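Local coordinates for protein endoglucanase E-5 (Thermobifida fusca, PDB 2CKS) that hydrolyses internal beta-1,4-glucosidic linkages in cellulose, lichenin and cereal beta-D-glucans through its family 5 glycoside hydrolase catalytic domain, at residues 97-102 against 133-138; 26-31 against 56-61; 66-71 against 101-106. One frame throughout, in Å; residues are numbered along the deposited sequence.

Interaction 1 (97-102 against 133-138)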
ATOM      1  N   ILE A  97       3.844   4.591   2.924  1.00  5.45           N
ATOM      2  CA  ILE A  97       2.998   3.650   3.637  1.00  5.53           C
ATOM      3  C   ILE A  97       3.885   2.583   4.241  1.00  5.13           C
ATOM      4  O   ILE A  97       4.634   1.926   3.526  1.00  4.91           O
ATOM      5  CB  ILE A  97       1.992   2.987   2.701  1.00  5.32           C
ATOM      6  CG1 ILE A  97       1.119   4.048   2.046  1.00  5.99           C
ATOM      7  CG2 ILE A  97       1.166   1.951   3.471  1.00  5.94           C
ATOM      8  CD1 ILE A  97       0.182   3.511   1.000  1.00  7.39           C
ATOM      9  N   VAL A  98       3.796   2.410   5.555  1.00  5.17           N
ATOM     10  CA  VAL A  98       4.516   1.354   6.244  1.00  4.89           C
ATOM     11  C   VAL A  98       3.601   0.143   6.271  1.00  4.76           C
ATOM     12  O   VAL A  98       2.576   0.150   6.956  1.00  4.79           O
ATOM     13  CB  VAL A  98       4.889   1.782   7.658  1.00  4.88           C
ATOM     14  CG1 VAL A  98       5.607   0.653   8.406  1.00  5.52           C
ATOM     15  CG2 VAL A  98       5.744   3.052   7.602  1.00  5.02           C
ATOM     16  N   ASP A  99       3.968  -0.873   5.499  1.00  4.65           N
ATOM     17  CA  ASP A  99       3.115  -2.029   5.252  1.00  4.81           C
ATOM     18  C   ASP A  99       3.588  -3.251   6.040  1.00  4.90           C
ATOM     19  O   ASP A  99       4.596  -3.875   5.727  1.00  4.93           O
ATOM     20  CB  ASP A  99       3.052  -2.313   3.752  1.00  5.13           C
ATOM     21  CG  ASP A  99       2.498  -3.680   3.426  1.00  6.23           C
ATOM     22  OD1 ASP A  99       2.884  -4.217   2.368  1.00  6.02           O
ATOM     23  OD2 ASP A  99       1.671  -4.283   4.143  1.00  6.54           O
ATOM     24  N   TRP A 100       2.834  -3.550   7.087  1.00  4.82           N
ATOM     25  CA  TRP A 100       2.956  -4.780   7.863  1.00  4.85           C
ATOM     26  C   TRP A 100       2.362  -5.907   7.027  1.00  5.17           C
ATOM     27  O   TRP A 100       1.157  -6.149   7.038  1.00  4.85           O
ATOM     28  CB  TRP A 100       2.214  -4.569   9.184  1.00  4.89           C
ATOM     29  CG  TRP A 100       2.395  -5.658  10.175  1.00  4.62           C
ATOM     30  CD1 TRP A 100       1.487  -6.606  10.528  1.00  5.28           C
ATOM     31  CD2 TRP A 100       3.559  -5.908  10.958  1.00  4.45           C
ATOM     32  NE1 TRP A 100       2.008  -7.430  11.497  1.00  5.29           N
ATOM     33  CE2 TRP A 100       3.288  -7.025  11.770  1.00  5.41           C
ATOM     34  CE3 TRP A 100       4.813  -5.296  11.059  1.00  4.60           C
ATOM     35  CZ2 TRP A 100       4.225  -7.539  12.658  1.00  4.88           C
ATOM     36  CZ3 TRP A 100       5.733  -5.799  11.936  1.00  5.12           C
ATOM     37  CH2 TRP A 100       5.442  -6.910  12.730  1.00  5.48           C
ATOM     38  N   HIS A 101       3.223  -6.581   6.272  1.00  5.03           N
ATOM     39  CA  HIS A 101       2.795  -7.366   5.124  1.00  5.28           C
ATOM     40  C   HIS A 101       2.493  -8.809   5.484  1.00  5.81           C
ATOM     41  O   HIS A 101       3.191  -9.739   5.075  1.00  6.08           O
ATOM     42  CB  HIS A 101       3.821  -7.274   3.991  1.00  5.29           C
ATOM     43  CG  HIS A 101       3.278  -7.652   2.656  1.00  5.09           C
ATOM     44  ND1 HIS A 101       2.667  -6.745   1.816  1.00  5.27           N
ATOM     45  CD2 HIS A 101       3.260  -8.842   2.006  1.00  5.57           C
ATOM     46  CE1 HIS A 101       2.299  -7.361   0.706  1.00  6.64           C
ATOM     47  NE2 HIS A 101       2.651  -8.632   0.792  1.00  6.79           N
ATOM     48  N   ILE A 102       1.434  -8.980   6.263  1.00  6.36           N
ATOM     49  CA  ILE A 102       0.950 -10.308   6.599  1.00  7.25           C
ATOM     50  C   ILE A 102       0.238 -10.901   5.392  1.00  7.55           C
ATOM     51  O   ILE A 102      -0.353 -10.175   4.581  1.00  7.53           O
ATOM     52  CB  ILE A 102       0.036 -10.289   7.846  1.00  7.49           C
ATOM     53  CG1 ILE A 102      -1.256  -9.495   7.598  1.00  9.11           C
ATOM     54  CG2 ILE A 102       0.797  -9.747   9.047  1.00  7.31           C
ATOM     55  CD1 ILE A 102      -2.508 -10.368   7.514  1.00 10.97           C
ATOM     56  N   LEU A 133       1.908   7.017   6.582  1.00  6.11           N
ATOM     57  CA  LEU A 133       0.646   6.319   6.810  1.00  6.36           C
ATOM     58  C   LEU A 133       0.995   4.885   7.233  1.00  6.05           C
ATOM     59  O   LEU A 133       1.992   4.320   6.790  1.00  6.01           O
ATOM     60  CB  LEU A 133      -0.190   6.276   5.532  1.00  6.48           C
ATOM     61  CG  LEU A 133      -0.662   7.604   4.936  1.00  6.51           C
ATOM     62  CD1 LEU A 133       0.432   8.277   4.127  1.00  8.33           C
ATOM     63  CD2 LEU A 133      -1.905   7.390   4.071  1.00  8.06           C
ATOM     64  N   TYR A 134       0.177   4.301   8.094  1.00  5.92           N
ATOM     65  CA  TYR A 134       0.452   2.988   8.683  1.00  6.12           C
ATOM     66  C   TYR A 134      -0.545   1.964   8.187  1.00  6.06           C
ATOM     67  O   TYR A 134      -1.738   2.122   8.398  1.00  7.05           O
ATOM     68  CB  TYR A 134       0.360   3.076  10.209  1.00  6.00           C
ATOM     69  CG  TYR A 134       1.354   4.028  10.810  1.00  8.19           C
ATOM     70  CD1 TYR A 134       2.586   3.586  11.215  1.00 12.25           C
ATOM     71  CD2 TYR A 134       1.071   5.377  10.943  1.00 11.22           C
ATOM     72  CE1 TYR A 134       3.509   4.447  11.761  1.00 13.39           C
ATOM     73  CE2 TYR A 134       2.002   6.246  11.488  1.00 12.89           C
ATOM     74  CZ  TYR A 134       3.215   5.771  11.894  1.00 13.45           C
ATOM     75  OH  TYR A 134       4.146   6.632  12.430  1.00 15.18           O
ATOM     76  N   GLU A 135      -0.063   0.918   7.529  1.00  5.92           N
ATOM     77  CA  GLU A 135      -0.915  -0.150   7.014  1.00  5.45           C
ATOM     78  C   GLU A 135      -0.716  -1.366   7.917  1.00  5.16           C
ATOM     79  O   GLU A 135       0.300  -2.042   7.838  1.00  5.80           O
ATOM     80  CB  GLU A 135      -0.558  -0.468   5.562  1.00  5.58           C
ATOM     81  CG  GLU A 135      -1.403  -1.578   4.941  1.00  6.70           C
ATOM     82  CD  GLU A 135      -1.156  -1.766   3.456  1.00 10.25           C
ATOM     83  OE1 GLU A 135      -1.910  -2.544   2.832  1.00 10.54           O
ATOM     84  OE2 GLU A 135      -0.224  -1.132   2.906  1.00  9.39           O
ATOM     85  N   ILE A 136      -1.696  -1.643   8.768  1.00  5.55           N
ATOM     86  CA  ILE A 136      -1.481  -2.546   9.911  1.00  5.55           C
ATOM     87  C   ILE A 136      -1.686  -4.046   9.641  1.00  5.84           C
ATOM     88  O   ILE A 136      -1.325  -4.869  10.479  1.00  6.82           O
ATOM     89  CB  ILE A 136      -2.326  -2.101  11.122  1.00  5.43           C
ATOM     90  CG1 ILE A 136      -3.818  -2.103  10.774  1.00  5.53           C
ATOM     91  CG2 ILE A 136      -1.851  -0.737  11.613  1.00  6.28           C
ATOM     92  CD1 ILE A 136      -4.719  -1.970  11.977  1.00  5.39           C
ATOM     93  N   ALA A 137      -2.222  -4.397   8.473  1.00  6.29           N
ATOM     94  CA  ALA A 137      -2.432  -5.797   8.101  1.00  6.90           C
ATOM     95  C   ALA A 137      -2.731  -5.924   6.608  1.00  7.14           C
ATOM     96  O   ALA A 137      -3.887  -5.896   6.195  1.00  8.15           O
ATOM     97  CB  ALA A 137      -3.579  -6.393   8.922  1.00  7.20           C
ATOM     98  N   ASN A 138      -1.674  -6.058   5.816  1.00  7.10           N
ATOM     99  CA  ASN A 138      -1.753  -6.142   4.348  1.00  6.59           C
ATOM    100  C   ASN A 138      -2.967  -6.901   3.787  1.00  6.63           C
ATOM    101  O   ASN A 138      -3.858  -6.288   3.179  1.00  6.61           O
ATOM    102  CB  ASN A 138      -0.446  -6.759   3.830  1.00  7.08           C
ATOM    103  CG  ASN A 138      -0.530  -7.237   2.399  1.00  7.05           C
ATOM    104  OD1 ASN A 138      -0.914  -6.486   1.505  1.00  7.76           O
ATOM    105  ND2 ASN A 138      -0.192  -8.513   2.175  1.00  7.14           N
TER
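Strands 95-101 and 132-135 are neighbours in the parallel barrel, and V98 and W100 stitch them together from L133 to N138. V98 N donates to L133 O, and E135 N returns a bond to V98 O at 2.8 Å. W100 N then donates to E135 O. Beyond the end of strand 132-135 the regular ladder stops, but N138 N still reaches W100 O in a nearly straight bond (177°). W100 O also accepts I102 N, from the opposite face of its carbonyl plane. That second bond closes an inverse gamma turn centred on H101.

The turn sets H101 against N138. The N138 amide lies flat over the imidazole, the two planes 16° apart, with ND2 above the ring centre. The same ND2 donates to I102 O at 2.9 Å, which helps fix the amide. D99 holds the ring from its edge: H101 ND1 donates in the ring plane to the syn lone pair of D99 OD1 at 2.6 Å.

The carboxylates of D99 and E135 stack side by side, with D99 OD2 and E135 OE2 3.9 Å apart. R61 bonds to N138 OD1 and forms a salt bridge with E135, which would offset the repulsion expected if both carboxylates are charged. N138 precedes E139, the proton donor by similarity. This Asn-Glu pair just past the fourth barrel strand is a hallmark of the family 5 active site.

Interaction 2 (26-31 against 56-61)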
ATOM      1  N   VAL A  26      -7.428  14.576  -2.268  1.00  8.50           N
ATOM      2  CA  VAL A  26      -6.213  14.329  -3.022  1.00  8.67           C
ATOM      3  C   VAL A  26      -6.111  12.839  -3.329  1.00  7.64           C
ATOM      4  O   VAL A  26      -6.479  12.001  -2.505  1.00  7.59           O
ATOM      5  CB  VAL A  26      -4.958  14.822  -2.261  1.00  9.35           C
ATOM      6  CG1 VAL A  26      -4.761  14.084  -0.937  1.00 10.31           C
ATOM      7  CG2 VAL A  26      -3.724  14.717  -3.136  1.00 10.90           C
ATOM      8  N   GLN A  27      -5.623  12.535  -4.527  1.00  7.55           N
ATOM      9  CA  GLN A  27      -5.362  11.166  -4.954  1.00  6.91           C
ATOM     10  C   GLN A  27      -3.851  10.959  -5.005  1.00  6.64           C
ATOM     11  O   GLN A  27      -3.178  11.513  -5.878  1.00  7.80           O
ATOM     12  CB  GLN A  27      -5.966  10.911  -6.334  1.00  7.04           C
ATOM     13  CG  GLN A  27      -5.890   9.464  -6.730  1.00  6.48           C
ATOM     14  CD  GLN A  27      -6.185   9.185  -8.184  1.00  6.55           C
ATOM     15  OE1 GLN A  27      -6.185  10.095  -9.030  1.00  8.57           O
ATOM     16  NE2 GLN A  27      -6.406   7.915  -8.490  1.00  5.67           N
ATOM     17  N   LEU A  28      -3.320  10.177  -4.071  1.00  6.11           N
ATOM     18  CA  LEU A  28      -1.890   9.878  -4.044  1.00  5.60           C
ATOM     19  C   LEU A  28      -1.646   8.591  -4.823  1.00  5.58           C
ATOM     20  O   LEU A  28      -2.225   7.564  -4.503  1.00  5.29           O
ATOM     21  CB  LEU A  28      -1.406   9.727  -2.602  1.00  5.83           C
ATOM     22  CG  LEU A  28      -1.660  10.908  -1.670  1.00  6.70           C
ATOM     23  CD1 LEU A  28      -1.170  10.604  -0.264  1.00  7.83           C
ATOM     24  CD2 LEU A  28      -0.995  12.166  -2.212  1.00  7.75           C
ATOM     25  N   ARG A  29      -0.803   8.664  -5.853  1.00  4.79           N
ATOM     26  CA  ARG A  29      -0.524   7.523  -6.711  1.00  5.31           C
ATOM     27  C   ARG A  29       0.953   7.213  -6.704  1.00  4.54           C
ATOM     28  O   ARG A  29       1.792   8.115  -6.759  1.00  5.27           O
ATOM     29  CB  ARG A  29      -0.962   7.793  -8.149  1.00  5.50           C
ATOM     30  CG  ARG A  29      -2.419   8.227  -8.274  1.00  5.80           C
ATOM     31  CD  ARG A  29      -2.819   8.697  -9.649  1.00  6.80           C
ATOM     32  NE  ARG A  29      -1.912   9.744 -10.099  1.00  7.74           N
ATOM     33  CZ  ARG A  29      -1.483   9.909 -11.342  1.00  9.82           C
ATOM     34  NH1 ARG A  29      -1.905   9.128 -12.327  1.00 10.91           N
ATOM     35  NH2 ARG A  29      -0.626  10.884 -11.594  1.00 12.54           N
ATOM     36  N   GLY A  30       1.288   5.929  -6.674  1.00  3.98           N
ATOM     37  CA  GLY A  30       2.677   5.537  -6.626  1.00  3.89           C
ATOM     38  C   GLY A  30       2.874   4.044  -6.753  1.00  4.15           C
ATOM     39  O   GLY A  30       2.113   3.380  -7.432  1.00  3.99           O
ATOM     40  N   MET A  31       3.913   3.544  -6.091  1.00  3.89           N
ATOM     41  CA  MET A  31       4.356   2.175  -6.235  1.00  4.28           C
ATOM     42  C   MET A  31       4.551   1.531  -4.886  1.00  4.05           C
ATOM     43  O   MET A  31       4.950   2.183  -3.923  1.00  4.47           O
ATOM     44  CB  MET A  31       5.716   2.143  -6.941  1.00  4.40           C
ATOM     45  CG  MET A  31       5.698   2.536  -8.405  1.00  5.06           C
ATOM     46  SD  MET A  31       4.645   1.454  -9.425  1.00  6.80           S
ATOM     47  CE  MET A  31       5.426  -0.127  -9.154  1.00  6.77           C
ATOM     48  N   LYS A  56       7.548  10.520 -11.012  1.00  8.46           N
ATOM     49  CA  LYS A  56       6.624  11.470 -10.380  1.00  9.05           C
ATOM     50  C   LYS A  56       5.614  10.789  -9.469  1.00  8.67           C
ATOM     51  O   LYS A  56       4.466  11.211  -9.381  1.00  9.02           O
ATOM     52  CB  LYS A  56       5.883  12.334 -11.421  1.00  9.60           C
ATOM     53  CG  LYS A  56       6.788  13.009 -12.432  1.00 12.02           C
ATOM     54  CD  LYS A  56       7.876  13.833 -11.763  1.00 14.68           C
ATOM     55  CE  LYS A  56       8.401  14.933 -12.678  0.50 14.89           C
ATOM     56  NZ  LYS A  56       9.637  15.569 -12.139  0.50 15.85           N
ATOM     57  N   ALA A  57       6.032   9.718  -8.805  1.00  7.61           N
ATOM     58  CA  ALA A  57       5.190   9.083  -7.789  1.00  7.30           C
ATOM     59  C   ALA A  57       4.942  10.048  -6.638  1.00  6.41           C
ATOM     60  O   ALA A  57       5.816  10.831  -6.294  1.00  6.86           O
ATOM     61  CB  ALA A  57       5.849   7.832  -7.274  1.00  7.25           C
ATOM     62  N   ASP A  58       3.744   9.984  -6.063  1.00  5.78           N
ATOM     63  CA  ASP A  58       3.398  10.723  -4.845  1.00  5.78           C
ATOM     64  C   ASP A  58       3.769   9.985  -3.563  1.00  5.45           C
ATOM     65  O   ASP A  58       3.944  10.590  -2.510  1.00  5.01           O
ATOM     66  CB  ASP A  58       1.890  10.949  -4.775  1.00  6.04           C
ATOM     67  CG  ASP A  58       1.361  11.763  -5.912  0.80  7.55           C
ATOM     68  OD1 ASP A  58       1.928  12.849  -6.157  0.80  9.31           O
ATOM     69  OD2 ASP A  58       0.380  11.404  -6.613  0.80  7.86           O
ATOM     70  N   ILE A  59       3.849   8.662  -3.662  1.00  4.73           N
ATOM     71  CA  ILE A  59       3.827   7.799  -2.492  1.00  4.18           C
ATOM     72  C   ILE A  59       4.528   6.478  -2.812  1.00  4.07           C
ATOM     73  O   ILE A  59       4.505   6.001  -3.957  1.00  3.76           O
ATOM     74  CB  ILE A  59       2.341   7.602  -2.072  1.00  4.43           C
ATOM     75  CG1 ILE A  59       2.190   6.828  -0.764  1.00  4.18           C
ATOM     76  CG2 ILE A  59       1.537   6.932  -3.165  1.00  4.99           C
ATOM     77  CD1 ILE A  59       0.820   7.046  -0.121  1.00  5.50           C
ATOM     78  N   ILE A  60       5.170   5.918  -1.797  1.00  4.24           N
ATOM     79  CA  ILE A  60       5.802   4.607  -1.874  1.00  4.23           C
ATOM     80  C   ILE A  60       5.296   3.788  -0.697  1.00  4.49           C
ATOM     81  O   ILE A  60       5.246   4.267   0.437  1.00  4.50           O
ATOM     82  CB  ILE A  60       7.353   4.705  -1.863  1.00  4.10           C
ATOM     83  CG1 ILE A  60       7.979   3.312  -2.053  1.00  4.60           C
ATOM     84  CG2 ILE A  60       7.879   5.350  -0.598  1.00  4.60           C
ATOM     85  CD1 ILE A  60       9.447   3.326  -2.323  1.00  5.11           C
ATOM     86  N   ARG A  61       4.913   2.557  -0.980  1.00  4.58           N
ATOM     87  CA  ARG A  61       4.545   1.614   0.055  1.00  4.35           C
ATOM     88  C   ARG A  61       5.724   0.684   0.298  1.00  4.51           C
ATOM     89  O   ARG A  61       6.230   0.045  -0.632  1.00  4.58           O
ATOM     90  CB  ARG A  61       3.320   0.848  -0.392  1.00  4.39           C
ATOM     91  CG  ARG A  61       2.882  -0.288   0.500  1.00  4.72           C
ATOM     92  CD  ARG A  61       1.757  -0.964  -0.174  1.00  6.31           C
ATOM     93  NE  ARG A  61       1.007  -1.963   0.556  1.00  6.37           N
ATOM     94  CZ  ARG A  61       0.865  -3.226   0.162  1.00  7.35           C
ATOM     95  NH1 ARG A  61       1.522  -3.726  -0.879  1.00  8.53           N
ATOM     96  NH2 ARG A  61       0.067  -4.012   0.841  1.00  7.55           N
TER
HETATM   97  O   HOH W   1      -1.703  11.880  -8.077  1.00 22.83           O
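D58 turns its side chain toward R29, and its carboxylate takes hold of that residue's backbone. CG lies beside the backbone N of D58 (chi1 -62°), which brings OD2 up to R29 N. The bond is 3.1 Å long, nearly straight, and uses the anti lone pair of OD2. D58 N in turn donates to R29 O at 2.8 Å, so both polar groups of R29's backbone are held by one residue.

The R29 side chain sets out away from D58 and bends at chi3 (-54°), which places NE at a water shared with D58. The water accepts from R29 NE and donates to D58 OD2 at 2.6 Å and to Q27 O. R29 NH1 bonds to K303 O.

L28 lies on the apolar side. Its side chain crosses that of I59 at about a right angle, with CD1 of L28 and CD1 of I59 4.1 Å apart. I59 CG2 rests against the backbone carbonyl carbon of R29. G30 CA makes a CA-H...O contact with I59 O at 3.3 Å, the backbones close at this glycine. Farther along, R61 N donates to M31 O at 3.0 Å.

The contact joins the first two barrel strands, 29-32 and 59-65. Strand 262-265 flanks the first on its other edge and closes the barrel, helix 45-54 packs on M31, A57 and I60, and helix 4-8 covers L28 and D58.

Interaction 3 (66-71 against 101-106)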
ATOM      1  N   ILE A  66       6.411 -10.556   7.185  1.00  6.16           N
ATOM      2  CA  ILE A  66       6.723 -10.941   8.559  1.00  6.11           C
ATOM      3  C   ILE A  66       7.227 -12.382   8.577  1.00  6.35           C
ATOM      4  O   ILE A  66       8.300 -12.661   9.100  1.00  6.36           O
ATOM      5  CB  ILE A  66       5.478 -10.756   9.465  1.00  6.39           C
ATOM      6  CG1 ILE A  66       4.771  -9.418   9.171  1.00  7.30           C
ATOM      7  CG2 ILE A  66       5.883 -10.880  10.936  1.00  6.09           C
ATOM      8  CD1 ILE A  66       5.630  -8.201   9.299  1.00  7.27           C
ATOM      9  N   GLN A  67       6.445 -13.272   7.981  1.00  6.53           N
ATOM     10  CA  GLN A  67       6.881 -14.623   7.675  1.00  6.96           C
ATOM     11  C   GLN A  67       7.609 -14.599   6.321  1.00  7.40           C
ATOM     12  O   GLN A  67       8.027 -13.535   5.871  1.00  7.19           O
ATOM     13  CB  GLN A  67       5.683 -15.573   7.707  1.00  6.99           C
ATOM     14  CG  GLN A  67       5.251 -15.924   9.133  1.00  7.48           C
ATOM     15  CD  GLN A  67       4.608 -14.766   9.891  1.00  6.48           C
ATOM     16  OE1 GLN A  67       3.654 -14.154   9.409  1.00  7.41           O
ATOM     17  NE2 GLN A  67       5.125 -14.476  11.080  1.00  6.73           N
ATOM     18  N   GLU A  68       7.815 -15.760   5.700  1.00  8.46           N
ATOM     19  CA  GLU A  68       8.471 -15.854   4.389  1.00  9.34           C
ATOM     20  C   GLU A  68       9.844 -15.168   4.393  1.00  9.46           C
ATOM     21  O   GLU A  68      10.197 -14.429   3.474  1.00  9.98           O
ATOM     22  CB  GLU A  68       7.542 -15.330   3.284  1.00  9.74           C
ATOM     23  CG  GLU A  68       6.187 -16.036   3.294  1.00 11.16           C
ATOM     24  CD  GLU A  68       5.259 -15.620   2.172  1.00 12.74           C
ATOM     25  OE1 GLU A  68       5.646 -15.743   0.983  1.00 15.21           O
ATOM     26  OE2 GLU A  68       4.131 -15.176   2.480  1.00 13.95           O
ATOM     27  N   ASP A  69      10.608 -15.443   5.449  1.00  9.58           N
ATOM     28  CA  ASP A  69      11.978 -14.948   5.632  1.00  9.56           C
ATOM     29  C   ASP A  69      12.062 -13.451   5.921  1.00  8.76           C
ATOM     30  O   ASP A  69      13.126 -12.843   5.787  1.00  8.65           O
ATOM     31  CB  ASP A  69      12.862 -15.321   4.432  1.00 10.58           C
ATOM     32  CG  ASP A  69      12.979 -16.823   4.250  1.00 13.82           C
ATOM     33  OD1 ASP A  69      12.818 -17.295   3.106  1.00 19.86           O
ATOM     34  OD2 ASP A  69      13.229 -17.596   5.197  1.00 19.81           O
ATOM     35  N   GLY A  70      10.947 -12.884   6.371  1.00  7.80           N
ATOM     36  CA  GLY A  70      10.853 -11.471   6.659  1.00  7.64           C
ATOM     37  C   GLY A  70      11.164 -11.123   8.103  1.00  7.47           C
ATOM     38  O   GLY A  70      12.056 -11.693   8.720  1.00  6.91           O
ATOM     39  N   TYR A  71      10.410 -10.166   8.638  1.00  6.94           N
ATOM     40  CA  TYR A  71      10.671  -9.549   9.929  1.00  7.02           C
ATOM     41  C   TYR A  71      11.004 -10.533  11.047  1.00  7.91           C
ATOM     42  O   TYR A  71      11.937 -10.285  11.808  1.00  7.63           O
ATOM     43  CB  TYR A  71       9.467  -8.680  10.308  1.00  6.89           C
ATOM     44  CG  TYR A  71       9.504  -8.045  11.680  1.00  7.02           C
ATOM     45  CD1 TYR A  71       9.959  -6.747  11.861  1.00  6.71           C
ATOM     46  CD2 TYR A  71       9.058  -8.744  12.795  1.00  7.35           C
ATOM     47  CE1 TYR A  71       9.977  -6.159  13.138  1.00  7.18           C
ATOM     48  CE2 TYR A  71       9.074  -8.171  14.059  1.00  8.25           C
ATOM     49  CZ  TYR A  71       9.519  -6.889  14.224  1.00  7.86           C
ATOM     50  OH  TYR A  71       9.524  -6.345  15.496  1.00  9.02           O
ATOM     51  N   HIS A 101       3.223  -6.581   6.272  1.00  5.03           N
ATOM     52  CA  HIS A 101       2.795  -7.366   5.124  1.00  5.28           C
ATOM     53  C   HIS A 101       2.493  -8.809   5.484  1.00  5.81           C
ATOM     54  O   HIS A 101       3.191  -9.739   5.075  1.00  6.08           O
ATOM     55  CB  HIS A 101       3.821  -7.274   3.991  1.00  5.29           C
ATOM     56  CG  HIS A 101       3.278  -7.652   2.656  1.00  5.09           C
ATOM     57  ND1 HIS A 101       2.667  -6.745   1.816  1.00  5.27           N
ATOM     58  CD2 HIS A 101       3.260  -8.842   2.006  1.00  5.57           C
ATOM     59  CE1 HIS A 101       2.299  -7.361   0.706  1.00  6.64           C
ATOM     60  NE2 HIS A 101       2.651  -8.632   0.792  1.00  6.79           N
ATOM     61  N   ILE A 102       1.434  -8.980   6.263  1.00  6.36           N
ATOM     62  CA  ILE A 102       0.950 -10.308   6.599  1.00  7.25           C
ATOM     63  C   ILE A 102       0.238 -10.901   5.392  1.00  7.55           C
ATOM     64  O   ILE A 102      -0.353 -10.175   4.581  1.00  7.53           O
ATOM     65  CB  ILE A 102       0.036 -10.289   7.846  1.00  7.49           C
ATOM     66  CG1 ILE A 102      -1.256  -9.495   7.598  1.00  9.11           C
ATOM     67  CG2 ILE A 102       0.797  -9.747   9.047  1.00  7.31           C
ATOM     68  CD1 ILE A 102      -2.508 -10.368   7.514  1.00 10.97           C
ATOM     69  N   LEU A 103       0.339 -12.219   5.266  1.00  7.93           N
ATOM     70  CA  LEU A 103      -0.264 -12.941   4.157  1.00  8.53           C
ATOM     71  C   LEU A 103      -0.567 -14.383   4.554  1.00  9.10           C
ATOM     72  O   LEU A 103      -1.714 -14.822   4.483  1.00  8.61           O
ATOM     73  CB  LEU A 103       0.677 -12.893   2.946  1.00  9.18           C
ATOM     74  CG  LEU A 103       0.207 -13.612   1.685  1.00 10.68           C
ATOM     75  CD1 LEU A 103      -1.194 -13.152   1.266  1.00 12.07           C
ATOM     76  CD2 LEU A 103       1.204 -13.401   0.556  1.00 12.43           C
ATOM     77  N   THR A 104       0.474 -15.101   4.978  1.00  9.21           N
ATOM     78  CA  THR A 104       0.358 -16.481   5.463  1.00  9.87           C
ATOM     79  C   THR A 104       1.273 -16.654   6.678  1.00  9.22           C
ATOM     80  O   THR A 104       2.498 -16.560   6.533  1.00  9.34           O
ATOM     81  CB  THR A 104       0.784 -17.495   4.361  1.00 10.44           C
ATOM     82  OG1 THR A 104       0.018 -17.298   3.161  1.00 12.94           O
ATOM     83  CG2 THR A 104       0.465 -18.925   4.789  1.00 11.69           C
ATOM     84  N   PRO A 105       0.734 -16.900   7.874  1.00  8.85           N
ATOM     85  CA  PRO A 105      -0.700 -17.003   8.181  1.00  8.91           C
ATOM     86  C   PRO A 105      -1.542 -15.751   7.905  1.00  8.68           C
ATOM     87  O   PRO A 105      -1.065 -14.616   8.023  1.00  8.60           O
ATOM     88  CB  PRO A 105      -0.707 -17.294   9.687  1.00  9.04           C
ATOM     89  CG  PRO A 105       0.617 -17.868   9.963  1.00  9.33           C
ATOM     90  CD  PRO A 105       1.572 -17.150   9.053  1.00  8.85           C
ATOM     91  N   GLY A 106      -2.809 -15.988   7.581  1.00  8.10           N
ATOM     92  CA  GLY A 106      -3.732 -14.949   7.166  1.00  8.10           C
ATOM     93  C   GLY A 106      -4.493 -14.251   8.279  1.00  7.52           C
ATOM     94  O   GLY A 106      -5.116 -13.220   8.031  1.00  7.92           O
TER
HETATM   95  O   HOH W   2       4.224 -12.118   6.033  1.00  6.53           O
HETATM   96  O   HOH W   3       1.470 -13.429   7.664  1.00  8.57           O
HETATM   97  O   HOH W   4       3.422 -14.504   4.858  1.00  9.58           O
HETATM   98  O   HOH W   5       1.992 -16.703   1.383  1.00 22.35           O
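I66 and H101 face each other across a water, where the loops after strands 59-65 and 95-101 begin. The loop of I66 folds into a type I' turn from Q67 to G70, closed by G70 N to Q67 O. E68 and D69 take the positive phi values of that turn. In the other loop a cis peptide bond precedes P105. The backbones stay apart, the nearest CA atoms being those of I66 and I102 at 6.1 Å. The water between them accepts from I66 N and donates to H101 O at 2.8 Å.

I66 and I102 make the apolar part of the contact. Their side chains lie side by side and point the same way, with I66 CG1 4.0 Å from I102 CG2.

Q67 crosses the P105 ring at about a right angle. Its chain bends at chi2 (70°), and OE1 comes to 3.7 Å from P105 CD. A second water donates to Q67 OE1 and to P105 O and accepts from L103 N, so three groups hold it. N111 ND2 also donates to Q67 OE1.

E68 reaches across with its carboxylate. OE2 accepts from two waters, one at 2.6 Å that accepts a hydrogen bond from T104 N and one at 2.8 Å that also bonds to T104 OG1. The same oxygen lies 3.9 Å from L103 CD2. On the far side of the turn, D69 OD1 is a ligand of a bound zinc ion.

The H101 ring meets that of W265 with the planes nearly parallel, and L103 lies against E139, the proton donor by similarity. The contact thus belongs to the rim of the active site, built, as in TIM-barrel enzymes generally, from loops at the C-terminal ends of the strands.

Overall arrangement
Interactions 1 and 2 are buried in the barrel, whereas interaction 3 is a partly buried contact between loops. Strand 59-65 lies between strands 29-32 and 95-101 in the sheet. R61 of interaction 2 links the two buried contacts through E135 and N138 of interaction 1, and also forms a salt bridge with E231, the nucleophile by similarity. Interaction 3 shares H101 and I102 with interaction 1, and W100 packs on I66 and Y71. The chemistry changes with place. Interaction 1 rests largely on direct backbone bonds. Interaction 2 adds a carboxylate-backbone bond and one water where the strands begin. In interaction 3 waters carry the polar contact.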